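Long-range contacts in dehydroquinate synthase (Thermus thermophilus, PDB 1UJN), which probably catalyses the conversion of 3-deoxy-D-arabino-heptulosonate 7-phosphate to 3-dehydroquinate and phosphate, the second step of chorismate biosynthesis: residues Val10-Leu15 with Phe146-Gly151; Asn85-Val90 with Ala112-Pro117; Leu187-Leu192 with Arg275-Trp280; Gly254-Ala259 with Asp269-Val274. All coordinates share one frame; numbering follows the deposited sequence.

Interaction 1: Val10-Leu15 with Phe146-Gly151; sequences VPYPIL and FHFPQG
Val10 meets Phe148 at the exposed start of the contact: its CG2, which stands beside the backbone N and anti to the carbonyl carbon, lies 4.1 Å from Phe148 CD1. Pro11 contributes its carbonyl: one water donates to both Pro11 O and Gln150 O, the latter at 2.6 Å from the water oxygen, and so ties the two backbones without a direct hydrogen bond. Tyr12 contributes the largest share of the buried surface. Its CG stands between the backbone N and the carbonyl carbon (chi1 64°), and the ring lies against Phe148 and Pro149. Pro149 CG sits over one ring face, 4.0 Å from the Tyr12 ring centroid and 20° off the normal, a CH-pi contact displaced toward the rim, and Pro149 O lies over a face too, 3.3 Å from Tyr12 CG. Tyr12 CE1 reaches Phe148 CB at 4.0 Å, the two side chains crossing at about a right angle. The Tyr12 hydroxyl is hydrogen-bonded to Ser127 O. Here strand 12-17 begins to run beside strand 151-155 in the mixed sheet of the N-terminal half; Val152 bonds through its backbone to both Pro13 and Leu15, the parallel pattern. Pro13 CD packs on Gln150 O at 3.6 Å, and Pro13 O receives a CA-H...O contact from Gly151 CA at 3.5 Å.

Interaction 2: Asn85-Val90 with Ala112-Pro117; sequences NATLLV and AYLAFP
Four backbone hydrogen bonds join Leu88 and Val90 to the neighbouring strand: Leu88 N to Ala112 O (2.9 Å, 169° at the hydrogen), Leu114 N to Leu88 O, Val90 N to Leu114 O (2.8 Å) and Phe116 N to Val90 O. Each of Leu88 and Val90 thus bonds to the residues before and after its partner, Tyr113 or Ala115, which is the parallel pattern; the strand axes diverge by only 19°. Beyond Leu88, toward the N-terminal end of the pairing, a water accepts from Ala112 N and donates to Ala86 O. The pairing belongs to a beta-alpha-beta unit whose crossover, helix 94-106, packs on Leu88, Val90 and Tyr113. On that face Leu88 CB lies 4.1 Å from Tyr113 CB, and the Tyr113 hydroxyl bonds to His147 O. On the other face Thr87 CG2 meets Leu114 CG at 4.0 Å. The Leu89 side chain runs alongside that of Phe116 in the same direction, with Leu89 CD2 3.9 Å from Phe116 CE1, and helix 40-50 packs against both through Val46.

Interaction 3: Leu187-Leu192 with Arg275-Trp280; sequences LKVEDL and RRLLLW
Trp280 presents one indole face to the side chain and carbonyl of Val189 and to Glu190 CA. Val189 CG2 makes a CH-pi contact with the six-membered ring, 3.8 Å from its centroid and 17° off the normal, while Glu190 CA does the same over the five-membered ring at 3.7 Å from that centroid. The torsion of Val189 (chi1 -56°) turns CG1 anti to the carbonyl carbon and leaves CG2 for the indole; CG2 also reaches Leu277 CD1. At the ring edge, in plane, a water accepts from Trp280 NE1 at 2.8 Å and donates to Leu192 O. Glu190 crosses Arg276 at about a right angle, and its OE2 lies 3.4 Å from Arg276 CD. A second water donates to Glu190 OE2 and to Arg276 O. A type I beta turn, closed by Leu192 N to Val189 O at 2.8 Å, shapes the loop, and Lys168 from helix 164-181 makes a cation-pi contact with Trp280. An alanine in place of Trp280 would probably leave Val189 CG2 and Glu190 CA without their aromatic cover and the water at Leu192 O without its indole donor. Glu190 OE1 and Arg276 NE, at 4.5 Å, are too far apart for a salt bridge: loop and helix 271-281 of the C-terminal half are joined by CH-pi packing, the Glu190-Arg276 side-chain contact and bridging waters, charge attraction probably adding less.

Interaction 4: Gly254-Ala259 with Asp269-Val274; sequences GLLYAA and DLLPPV
Leu256 has CG anti to the backbone N (chi1 177°), whereas Leu271 has CG anti to the carbonyl carbon (chi1 -78°), and from these starts the two side chains cross at about a right angle. Their CD1 methyls lie 3.4 Å apart, Leu256 CD1 to Leu271 CD1, closer than methyl groups normally pack. Leu271 CD2 turns to Ala259, 4.0 Å from Ala259 CB. One turn on, Val274 presses CG1 against the backbone of helix 247-264, 3.6 Å from Leu256 CA, while its CG2 approaches Ala259 CB at 4.3 Å. Leu270 is the N-cap of helix 271-281, and a water accepts from Leu270 N (2.8 Å) and lies 2.9 Å from Ala259 O. Asp269 OD1 takes a weak hydrogen bond from Leu271 N. An alanine at Leu271 lacks both methyls, which would probably open a gap beside Leu256 CD1 and Ala259 CB. The Leu255 side chain lies about 6 Å from that of His231, which probably binds zinc. Between helix 247-264 and helix 271-281 of the C-terminal half this contact has no direct hydrogen bond: the buried interface is apolar, with a water between the two backbones, so its cohesion rests on close methyl packing.

From the N terminus, interaction 1 closes the longest loop, bringing strand 12-17 to the entry of strand 151-155. Interaction 2 is nested inside that loop and forms neighbouring parallel strands of the same mixed sheet; the two touch through Tyr113, whose carbonyl probably accepts from Gln150 N. Both close before the helical C-terminal half opens. There interaction 3 ties the loop after helix 164-181 to helix 271-281, and interaction 4, nested within it, pairs that helix with helix 247-264. Leu277 on Leu255 and Leu278 on Leu256 join them. The centres of interactions 2 and 4 lie about 38 Å apart.

Interaction 1: Val10-Leu15 with Phe146-Gly151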
loop_
_atom_site.group_PDB
_atom_site.type_symbol
_atom_site.label_atom_id
_atom_site.label_comp_id
_atom_site.label_asym_id
_atom_site.label_seq_id
_atom_site.Cartn_x
_atom_site.Cartn_y
_atom_site.Cartn_z
ATOM N N VAL A 10 -9.757 -12.412 -0.718
ATOM C CA VAL A 10 -9.422 -12.704 0.672
ATOM C C VAL A 10 -10.733 -12.902 1.429
ATOM O O VAL A 10 -11.627 -12.059 1.362
ATOM C CB VAL A 10 -8.635 -11.537 1.315
ATOM C CG1 VAL A 10 -8.299 -11.862 2.762
ATOM C CG2 VAL A 10 -7.363 -11.273 0.522
ATOM N N PRO A 11 -10.865 -14.019 2.158
ATOM C CA PRO A 11 -12.095 -14.282 2.906
ATOM C C PRO A 11 -12.275 -13.554 4.233
ATOM O O PRO A 11 -11.332 -13.375 5.007
ATOM C CB PRO A 11 -12.058 -15.794 3.090
ATOM C CG PRO A 11 -10.599 -16.046 3.281
ATOM C CD PRO A 11 -9.967 -15.188 2.200
ATOM N N TYR A 12 -13.506 -13.124 4.475
ATOM C CA TYR A 12 -13.872 -12.460 5.716
ATOM C C TYR A 12 -15.393 -12.386 5.802
ATOM O O TYR A 12 -16.086 -12.392 4.785
ATOM C CB TYR A 12 -13.270 -11.048 5.824
ATOM C CG TYR A 12 -13.745 -10.053 4.789
ATOM C CD1 TYR A 12 -13.056 -9.882 3.593
ATOM C CD2 TYR A 12 -14.869 -9.255 5.026
ATOM C CE1 TYR A 12 -13.467 -8.928 2.654
ATOM C CE2 TYR A 12 -15.295 -8.307 4.095
ATOM C CZ TYR A 12 -14.585 -8.148 2.914
ATOM O OH TYR A 12 -14.992 -7.203 2.001
ATOM N N PRO A 13 -15.926 -12.346 7.025
ATOM C CA PRO A 13 -17.367 -12.275 7.273
ATOM C C PRO A 13 -17.877 -10.840 7.371
ATOM O O PRO A 13 -17.135 -9.930 7.744
ATOM C CB PRO A 13 -17.506 -12.992 8.602
ATOM C CG PRO A 13 -16.290 -12.472 9.336
ATOM C CD PRO A 13 -15.192 -12.578 8.285
ATOM N N ILE A 14 -19.151 -10.660 7.039
ATOM C CA ILE A 14 -19.811 -9.363 7.138
ATOM C C ILE A 14 -21.066 -9.649 7.954
ATOM O O ILE A 14 -21.931 -10.415 7.521
ATOM C CB ILE A 14 -20.241 -8.807 5.758
ATOM C CG1 ILE A 14 -19.011 -8.466 4.912
ATOM C CG2 ILE A 14 -21.120 -7.572 5.958
ATOM C CD1 ILE A 14 -19.341 -8.089 3.471
ATOM N N LEU A 15 -21.150 -9.057 9.139
ATOM C CA LEU A 15 -22.307 -9.256 10.012
ATOM C C LEU A 15 -23.173 -8.012 9.996
ATOM O O LEU A 15 -22.665 -6.897 10.085
ATOM C CB LEU A 15 -21.861 -9.519 11.455
ATOM C CG LEU A 15 -21.286 -10.890 11.824
ATOM C CD1 LEU A 15 -22.388 -11.946 11.764
ATOM C CD2 LEU A 15 -20.147 -11.235 10.875
ATOM N N PHE A 146 -5.583 -1.316 -1.952
ATOM C CA PHE A 146 -6.628 -2.320 -1.867
ATOM C C PHE A 146 -6.209 -3.143 -0.655
ATOM O O PHE A 146 -5.180 -3.829 -0.676
ATOM C CB PHE A 146 -6.672 -3.178 -3.131
ATOM C CG PHE A 146 -7.340 -2.495 -4.290
ATOM C CD1 PHE A 146 -6.588 -1.943 -5.319
ATOM C CD2 PHE A 146 -8.728 -2.368 -4.328
ATOM C CE1 PHE A 146 -7.210 -1.273 -6.375
ATOM C CE2 PHE A 146 -9.359 -1.698 -5.377
ATOM C CZ PHE A 146 -8.594 -1.151 -6.400
ATOM N N HIS A 147 -6.984 -3.031 0.418
ATOM C CA HIS A 147 -6.690 -3.730 1.658
ATOM C C HIS A 147 -8.033 -4.138 2.248
ATOM O O HIS A 147 -8.869 -3.289 2.561
ATOM C CB HIS A 147 -5.936 -2.797 2.606
ATOM C CG HIS A 147 -5.354 -3.489 3.799
ATOM N ND1 HIS A 147 -4.600 -4.636 3.697
ATOM C CD2 HIS A 147 -5.412 -3.192 5.118
ATOM C CE1 HIS A 147 -4.217 -5.019 4.902
ATOM N NE2 HIS A 147 -4.697 -4.160 5.782
ATOM N N PHE A 148 -8.239 -5.444 2.370
ATOM C CA PHE A 148 -9.503 -5.969 2.864
ATOM C C PHE A 148 -9.562 -6.129 4.362
ATOM O O PHE A 148 -8.582 -6.513 4.994
ATOM C CB PHE A 148 -9.803 -7.320 2.214
ATOM C CG PHE A 148 -9.830 -7.272 0.723
ATOM C CD1 PHE A 148 -8.659 -7.378 -0.006
ATOM C CD2 PHE A 148 -11.025 -7.059 0.048
ATOM C CE1 PHE A 148 -8.671 -7.270 -1.394
ATOM C CE2 PHE A 148 -11.049 -6.947 -1.345
ATOM C CZ PHE A 148 -9.867 -7.053 -2.062
ATOM N N PRO A 149 -10.733 -5.849 4.950
ATOM C CA PRO A 149 -10.883 -5.989 6.399
ATOM C C PRO A 149 -10.886 -7.465 6.762
ATOM O O PRO A 149 -11.159 -8.328 5.921
ATOM C CB PRO A 149 -12.225 -5.318 6.676
ATOM C CG PRO A 149 -13.013 -5.614 5.443
ATOM C CD PRO A 149 -11.991 -5.398 4.325
ATOM N N GLN A 150 -10.565 -7.745 8.016
ATOM C CA GLN A 150 -10.536 -9.099 8.532
ATOM C C GLN A 150 -11.968 -9.471 8.908
ATOM O O GLN A 150 -12.288 -10.637 9.131
ATOM C CB GLN A 150 -9.632 -9.123 9.757
ATOM C CG GLN A 150 -9.331 -10.476 10.310
ATOM C CD GLN A 150 -8.289 -10.392 11.400
ATOM O OE1 GLN A 150 -7.105 -10.662 11.173
ATOM N NE2 GLN A 150 -8.729 -10.046 12.605
ATOM N N GLY A 151 -12.825 -8.456 8.964
ATOM C CA GLY A 151 -14.226 -8.659 9.297
ATOM C C GLY A 151 -14.963 -7.329 9.268
ATOM O O GLY A 151 -14.349 -6.280 9.477
HETATM O O HOH W 1 -11.051 -12.797 8.231
#

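Interaction 2: Asn85-Val90 with Ala112-Pro117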
loop_
_atom_site.group_PDB
_atom_site.type_symbol
_atom_site.label_atom_id
_atom_site.label_comp_id
_atom_site.label_asym_id
_atom_site.label_seq_id
_atom_site.Cartn_x
_atom_site.Cartn_y
_atom_site.Cartn_z
ATOM N N ASN A 85 1.580 -7.326 14.569
ATOM C CA ASN A 85 0.462 -8.240 14.797
ATOM C C ASN A 85 -0.713 -7.508 15.438
ATOM O O ASN A 85 -1.660 -8.130 15.924
ATOM C CB ASN A 85 0.893 -9.433 15.665
ATOM C CG ASN A 85 1.241 -9.037 17.085
ATOM O OD1 ASN A 85 1.906 -8.031 17.317
ATOM N ND2 ASN A 85 0.807 -9.847 18.045
ATOM N N ALA A 86 -0.656 -6.180 15.426
ATOM C CA ALA A 86 -1.733 -5.375 15.989
ATOM C C ALA A 86 -2.924 -5.329 15.028
ATOM O O ALA A 86 -2.793 -5.593 13.827
ATOM C CB ALA A 86 -1.239 -3.953 16.273
ATOM N N THR A 87 -4.086 -4.998 15.574
ATOM C CA THR A 87 -5.303 -4.881 14.782
ATOM C C THR A 87 -5.860 -3.479 14.966
ATOM O O THR A 87 -5.941 -2.978 16.091
ATOM C CB THR A 87 -6.387 -5.879 15.242
ATOM O OG1 THR A 87 -5.903 -7.217 15.092
ATOM C CG2 THR A 87 -7.659 -5.711 14.409
ATOM N N LEU A 88 -6.237 -2.842 13.864
ATOM C CA LEU A 88 -6.820 -1.505 13.925
ATOM C C LEU A 88 -8.328 -1.643 13.759
ATOM O O LEU A 88 -8.790 -2.212 12.772
ATOM C CB LEU A 88 -6.278 -0.625 12.792
ATOM C CG LEU A 88 -6.824 0.810 12.743
ATOM C CD1 LEU A 88 -6.340 1.581 13.971
ATOM C CD2 LEU A 88 -6.350 1.507 11.482
ATOM N N LEU A 89 -9.091 -1.149 14.727
ATOM C CA LEU A 89 -10.545 -1.207 14.641
ATOM C C LEU A 89 -11.010 0.157 14.142
ATOM O O LEU A 89 -10.548 1.195 14.619
ATOM C CB LEU A 89 -11.162 -1.526 16.012
ATOM C CG LEU A 89 -10.937 -2.954 16.524
ATOM C CD1 LEU A 89 -9.491 -3.149 16.962
ATOM C CD2 LEU A 89 -11.875 -3.211 17.701
ATOM N N VAL A 90 -11.907 0.163 13.162
ATOM C CA VAL A 90 -12.373 1.425 12.606
ATOM C C VAL A 90 -13.880 1.557 12.717
ATOM O O VAL A 90 -14.632 0.764 12.138
ATOM C CB VAL A 90 -11.941 1.565 11.126
ATOM C CG1 VAL A 90 -12.228 2.971 10.634
ATOM C CG2 VAL A 90 -10.449 1.249 10.988
ATOM N N ALA A 112 -3.756 -5.928 10.200
ATOM C CA ALA A 112 -5.168 -6.267 10.062
ATOM C C ALA A 112 -6.067 -5.152 10.578
ATOM O O ALA A 112 -5.671 -4.366 11.442
ATOM C CB ALA A 112 -5.460 -7.552 10.831
ATOM N N TYR A 113 -7.266 -5.051 10.019
ATOM C CA TYR A 113 -8.213 -4.071 10.524
ATOM C C TYR A 113 -9.620 -4.641 10.490
ATOM O O TYR A 113 -9.930 -5.518 9.675
ATOM C CB TYR A 113 -8.137 -2.733 9.772
ATOM C CG TYR A 113 -8.756 -2.679 8.397
ATOM C CD1 TYR A 113 -8.088 -3.181 7.289
ATOM C CD2 TYR A 113 -9.984 -2.056 8.201
ATOM C CE1 TYR A 113 -8.625 -3.051 6.008
ATOM C CE2 TYR A 113 -10.532 -1.925 6.925
ATOM C CZ TYR A 113 -9.846 -2.416 5.839
ATOM O OH TYR A 113 -10.363 -2.241 4.573
ATOM N N LEU A 114 -10.436 -4.185 11.433
ATOM C CA LEU A 114 -11.825 -4.604 11.540
ATOM C C LEU A 114 -12.662 -3.364 11.297
ATOM O O LEU A 114 -12.362 -2.291 11.821
ATOM C CB LEU A 114 -12.118 -5.147 12.939
ATOM C CG LEU A 114 -11.419 -6.452 13.324
ATOM C CD1 LEU A 114 -11.718 -6.774 14.786
ATOM C CD2 LEU A 114 -11.896 -7.571 12.415
ATOM N N ALA A 115 -13.711 -3.511 10.500
ATOM C CA ALA A 115 -14.574 -2.383 10.188
ATOM C C ALA A 115 -15.912 -2.464 10.914
ATOM O O ALA A 115 -16.536 -3.522 10.969
ATOM C CB ALA A 115 -14.810 -2.319 8.691
ATOM N N PHE A 116 -16.338 -1.335 11.472
ATOM C CA PHE A 116 -17.625 -1.241 12.161
ATOM C C PHE A 116 -18.336 -0.056 11.517
ATOM O O PHE A 116 -18.325 1.059 12.044
ATOM C CB PHE A 116 -17.422 -0.995 13.650
ATOM C CG PHE A 116 -16.732 -2.124 14.354
ATOM C CD1 PHE A 116 -15.346 -2.228 14.334
ATOM C CD2 PHE A 116 -17.468 -3.104 15.010
ATOM C CE1 PHE A 116 -14.699 -3.299 14.963
ATOM C CE2 PHE A 116 -16.831 -4.177 15.640
ATOM C CZ PHE A 116 -15.446 -4.272 15.615
ATOM N N PRO A 117 -18.950 -0.283 10.348
ATOM C CA PRO A 117 -19.655 0.784 9.635
ATOM C C PRO A 117 -20.833 1.348 10.422
ATOM O O PRO A 117 -21.575 0.612 11.070
ATOM C CB PRO A 117 -20.062 0.112 8.321
ATOM C CG PRO A 117 -20.261 -1.316 8.726
ATOM C CD PRO A 117 -19.094 -1.576 9.653
HETATM O O HOH W 2 -1.975 -7.365 12.070
#

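Interaction 3: Leu187-Leu192 with Arg275-Trp280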
loop_
_atom_site.group_PDB
_atom_site.type_symbol
_atom_site.label_atom_id
_atom_site.label_comp_id
_atom_site.label_asym_id
_atom_site.label_seq_id
_atom_site.Cartn_x
_atom_site.Cartn_y
_atom_site.Cartn_z
ATOM N N LEU A 187 -35.316 -2.505 -4.905
ATOM C CA LEU A 187 -35.862 -1.271 -5.463
ATOM C C LEU A 187 -36.959 -0.728 -4.548
ATOM O O LEU A 187 -37.452 0.381 -4.741
ATOM C CB LEU A 187 -36.435 -1.525 -6.864
ATOM C CG LEU A 187 -35.499 -2.136 -7.911
ATOM C CD1 LEU A 187 -36.215 -2.196 -9.256
ATOM C CD2 LEU A 187 -34.222 -1.311 -8.029
ATOM N N LYS A 188 -37.323 -1.517 -3.544
ATOM C CA LYS A 188 -38.368 -1.158 -2.588
ATOM C C LYS A 188 -37.747 -0.497 -1.354
ATOM O O LYS A 188 -37.304 -1.185 -0.430
ATOM C CB LYS A 188 -39.130 -2.429 -2.193
ATOM C CG LYS A 188 -40.272 -2.242 -1.205
ATOM C CD LYS A 188 -40.866 -3.602 -0.845
ATOM C CE LYS A 188 -42.035 -3.487 0.129
ATOM N NZ LYS A 188 -43.229 -2.842 -0.489
ATOM N N VAL A 189 -37.739 0.837 -1.334
ATOM C CA VAL A 189 -37.135 1.593 -0.236
ATOM C C VAL A 189 -38.018 2.660 0.423
ATOM O O VAL A 189 -37.747 3.081 1.549
ATOM C CB VAL A 189 -35.852 2.308 -0.718
ATOM C CG1 VAL A 189 -34.874 1.301 -1.316
ATOM C CG2 VAL A 189 -36.211 3.370 -1.745
ATOM N N GLU A 190 -39.065 3.093 -0.276
ATOM C CA GLU A 190 -39.962 4.141 0.221
ATOM C C GLU A 190 -40.388 4.078 1.689
ATOM O O GLU A 190 -40.613 5.114 2.312
ATOM C CB GLU A 190 -41.214 4.215 -0.658
ATOM C CG GLU A 190 -40.927 4.498 -2.122
ATOM C CD GLU A 190 -42.193 4.715 -2.938
ATOM O OE1 GLU A 190 -43.083 3.836 -2.915
ATOM O OE2 GLU A 190 -42.295 5.765 -3.606
ATOM N N ASP A 191 -40.494 2.876 2.245
ATOM C CA ASP A 191 -40.928 2.711 3.632
ATOM C C ASP A 191 -39.797 2.598 4.646
ATOM O O ASP A 191 -40.011 2.759 5.850
ATOM C CB ASP A 191 -41.793 1.458 3.754
ATOM C CG ASP A 191 -41.038 0.198 3.369
ATOM O OD1 ASP A 191 -40.700 0.059 2.176
ATOM O OD2 ASP A 191 -40.777 -0.642 4.259
ATOM N N LEU A 192 -38.596 2.312 4.158
ATOM C CA LEU A 192 -37.440 2.130 5.024
ATOM C C LEU A 192 -37.026 3.323 5.876
ATOM O O LEU A 192 -36.975 4.457 5.404
ATOM C CB LEU A 192 -36.239 1.670 4.188
ATOM C CG LEU A 192 -36.352 0.301 3.507
ATOM C CD1 LEU A 192 -35.123 0.068 2.635
ATOM C CD2 LEU A 192 -36.479 -0.794 4.558
ATOM N N ARG A 275 -38.155 7.478 -10.629
ATOM C CA ARG A 275 -38.883 8.686 -10.252
ATOM C C ARG A 275 -39.296 8.546 -8.790
ATOM O O ARG A 275 -39.144 9.481 -8.001
ATOM C CB ARG A 275 -40.126 8.886 -11.125
ATOM C CG ARG A 275 -39.842 9.143 -12.596
ATOM C CD ARG A 275 -41.037 9.819 -13.266
ATOM N NE ARG A 275 -40.910 9.871 -14.719
ATOM C CZ ARG A 275 -41.298 8.898 -15.540
ATOM N NH1 ARG A 275 -41.844 7.791 -15.054
ATOM N NH2 ARG A 275 -41.134 9.032 -16.848
ATOM N N ARG A 276 -39.811 7.370 -8.437
ATOM C CA ARG A 276 -40.223 7.091 -7.064
ATOM C C ARG A 276 -39.055 7.339 -6.121
ATOM O O ARG A 276 -39.200 8.002 -5.093
ATOM C CB ARG A 276 -40.679 5.636 -6.910
ATOM C CG ARG A 276 -42.170 5.410 -7.077
ATOM C CD ARG A 276 -42.596 4.066 -6.488
ATOM N NE ARG A 276 -42.071 2.918 -7.226
ATOM C CZ ARG A 276 -42.427 2.595 -8.467
ATOM N NH1 ARG A 276 -43.313 3.334 -9.126
ATOM N NH2 ARG A 276 -41.900 1.527 -9.051
ATOM N N LEU A 277 -37.899 6.788 -6.479
ATOM C CA LEU A 277 -36.684 6.931 -5.688
ATOM C C LEU A 277 -36.363 8.395 -5.414
ATOM O O LEU A 277 -36.065 8.773 -4.278
ATOM C CB LEU A 277 -35.499 6.289 -6.419
ATOM C CG LEU A 277 -34.121 6.518 -5.786
ATOM C CD1 LEU A 277 -34.036 5.756 -4.473
ATOM C CD2 LEU A 277 -33.022 6.060 -6.730
ATOM N N LEU A 278 -36.420 9.211 -6.464
ATOM C CA LEU A 278 -36.120 10.638 -6.360
ATOM C C LEU A 278 -37.101 11.437 -5.509
ATOM O O LEU A 278 -36.705 12.385 -4.835
ATOM C CB LEU A 278 -36.032 11.253 -7.759
ATOM C CG LEU A 278 -34.817 10.799 -8.579
ATOM C CD1 LEU A 278 -34.961 11.252 -10.027
ATOM C CD2 LEU A 278 -33.547 11.367 -7.963
ATOM N N LEU A 279 -38.379 11.070 -5.548
ATOM C CA LEU A 279 -39.382 11.774 -4.751
ATOM C C LEU A 279 -39.188 11.440 -3.278
ATOM O O LEU A 279 -39.275 12.308 -2.412
ATOM C CB LEU A 279 -40.792 11.380 -5.192
ATOM C CG LEU A 279 -41.220 11.876 -6.573
ATOM C CD1 LEU A 279 -42.671 11.489 -6.823
ATOM C CD2 LEU A 279 -41.053 13.385 -6.650
ATOM N N TRP A 280 -38.922 10.170 -3.005
ATOM C CA TRP A 280 -38.692 9.698 -1.648
ATOM C C TRP A 280 -37.381 10.277 -1.115
ATOM O O TRP A 280 -37.278 10.650 0.053
ATOM C CB TRP A 280 -38.618 8.171 -1.658
ATOM C CG TRP A 280 -38.146 7.560 -0.386
ATOM C CD1 TRP A 280 -38.874 7.360 0.751
ATOM C CD2 TRP A 280 -36.837 7.046 -0.122
ATOM N NE1 TRP A 280 -38.100 6.747 1.706
ATOM C CE2 TRP A 280 -36.844 6.543 1.197
ATOM C CE3 TRP A 280 -35.655 6.960 -0.873
ATOM C CZ2 TRP A 280 -35.716 5.960 1.784
ATOM C CZ3 TRP A 280 -34.534 6.382 -0.293
ATOM C CH2 TRP A 280 -34.573 5.888 1.026
HETATM O O HOH W 3 -41.486 8.236 -3.744
HETATM O O HOH W 4 -38.377 6.226 4.406
#

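Interaction 4: Gly254-Ala259 with Asp269-Val274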
loop_
_atom_site.group_PDB
_atom_site.type_symbol
_atom_site.label_atom_id
_atom_site.label_comp_id
_atom_site.label_asym_id
_atom_site.label_seq_id
_atom_site.Cartn_x
_atom_site.Cartn_y
_atom_site.Cartn_z
ATOM N N GLY A 254 -27.793 10.421 -11.427
ATOM C CA GLY A 254 -27.162 9.668 -12.499
ATOM C C GLY A 254 -28.008 8.478 -12.923
ATOM O O GLY A 254 -27.997 8.083 -14.090
ATOM N N LEU A 255 -28.747 7.910 -11.974
ATOM C CA LEU A 255 -29.612 6.768 -12.266
ATOM C C LEU A 255 -30.753 7.176 -13.188
ATOM O O LEU A 255 -31.174 6.402 -14.053
ATOM C CB LEU A 255 -30.173 6.182 -10.972
ATOM C CG LEU A 255 -29.130 5.509 -10.078
ATOM C CD1 LEU A 255 -29.795 4.979 -8.818
ATOM C CD2 LEU A 255 -28.467 4.377 -10.840
ATOM N N LEU A 256 -31.262 8.390 -12.997
ATOM C CA LEU A 256 -32.339 8.879 -13.847
ATOM C C LEU A 256 -31.798 9.028 -15.269
ATOM O O LEU A 256 -32.460 8.660 -16.244
ATOM C CB LEU A 256 -32.855 10.228 -13.345
ATOM C CG LEU A 256 -33.943 10.877 -14.206
ATOM C CD1 LEU A 256 -35.158 9.966 -14.260
ATOM C CD2 LEU A 256 -34.318 12.229 -13.632
ATOM N N TYR A 257 -30.582 9.554 -15.386
ATOM C CA TYR A 257 -29.970 9.745 -16.695
ATOM C C TYR A 257 -29.752 8.396 -17.370
ATOM O O TYR A 257 -30.046 8.232 -18.556
ATOM C CB TYR A 257 -28.632 10.473 -16.556
ATOM C CG TYR A 257 -28.049 10.928 -17.876
ATOM C CD1 TYR A 257 -28.658 11.942 -18.616
ATOM C CD2 TYR A 257 -26.892 10.347 -18.382
ATOM C CE1 TYR A 257 -28.118 12.371 -19.836
ATOM C CE2 TYR A 257 -26.344 10.765 -19.601
ATOM C CZ TYR A 257 -26.962 11.775 -20.319
ATOM O OH TYR A 257 -26.427 12.185 -21.523
ATOM N N ALA A 258 -29.244 7.430 -16.611
ATOM C CA ALA A 258 -28.996 6.088 -17.134
ATOM C C ALA A 258 -30.297 5.481 -17.641
ATOM O O ALA A 258 -30.331 4.857 -18.709
ATOM C CB ALA A 258 -28.397 5.203 -16.047
ATOM N N ALA A 259 -31.367 5.668 -16.873
ATOM C CA ALA A 259 -32.672 5.155 -17.255
ATOM C C ALA A 259 -33.118 5.766 -18.584
ATOM O O ALA A 259 -33.703 5.080 -19.423
ATOM C CB ALA A 259 -33.694 5.460 -16.165
ATOM N N ASP A 269 -38.978 0.314 -19.796
ATOM C CA ASP A 269 -39.174 1.575 -19.094
ATOM C C ASP A 269 -38.781 1.447 -17.625
ATOM O O ASP A 269 -39.437 0.746 -16.857
ATOM C CB ASP A 269 -40.638 2.011 -19.226
ATOM C CG ASP A 269 -40.920 3.336 -18.551
ATOM O OD1 ASP A 269 -40.011 4.193 -18.500
ATOM O OD2 ASP A 269 -42.061 3.528 -18.085
ATOM N N LEU A 270 -37.703 2.122 -17.242
ATOM C CA LEU A 270 -37.222 2.077 -15.865
ATOM C C LEU A 270 -37.367 3.423 -15.168
ATOM O O LEU A 270 -36.841 3.621 -14.073
ATOM C CB LEU A 270 -35.750 1.648 -15.826
ATOM C CG LEU A 270 -35.413 0.256 -16.365
ATOM C CD1 LEU A 270 -33.911 0.022 -16.284
ATOM C CD2 LEU A 270 -36.167 -0.795 -15.565
ATOM N N LEU A 271 -38.079 4.350 -15.802
ATOM C CA LEU A 271 -38.274 5.674 -15.228
ATOM C C LEU A 271 -39.157 5.685 -13.981
ATOM O O LEU A 271 -38.881 6.422 -13.034
ATOM C CB LEU A 271 -38.845 6.630 -16.281
ATOM C CG LEU A 271 -37.865 7.204 -17.314
ATOM C CD1 LEU A 271 -36.880 8.127 -16.616
ATOM C CD2 LEU A 271 -37.134 6.085 -18.034
ATOM N N PRO A 272 -40.232 4.875 -13.960
ATOM C CA PRO A 272 -41.102 4.861 -12.777
ATOM C C PRO A 272 -40.364 4.558 -11.472
ATOM O O PRO A 272 -40.466 5.314 -10.505
ATOM C CB PRO A 272 -42.141 3.794 -13.126
ATOM C CG PRO A 272 -42.275 3.953 -14.608
ATOM C CD PRO A 272 -40.824 4.076 -15.050
ATOM N N PRO A 273 -39.604 3.449 -11.430
ATOM C CA PRO A 273 -38.872 3.106 -10.207
ATOM C C PRO A 273 -37.926 4.224 -9.770
ATOM O O PRO A 273 -37.825 4.538 -8.582
ATOM C CB PRO A 273 -38.114 1.839 -10.603
ATOM C CG PRO A 273 -38.974 1.242 -11.675
ATOM C CD PRO A 273 -39.364 2.445 -12.481
ATOM N N VAL A 274 -37.238 4.827 -10.737
ATOM C CA VAL A 274 -36.295 5.898 -10.436
ATOM C C VAL A 274 -37.004 7.187 -10.026
ATOM O O VAL A 274 -36.510 7.916 -9.169
ATOM C CB VAL A 274 -35.361 6.173 -11.640
ATOM C CG1 VAL A 274 -34.405 7.315 -11.316
ATOM C CG2 VAL A 274 -34.570 4.911 -11.974
HETATM O O HOH W 5 -35.731 3.082 -18.991
#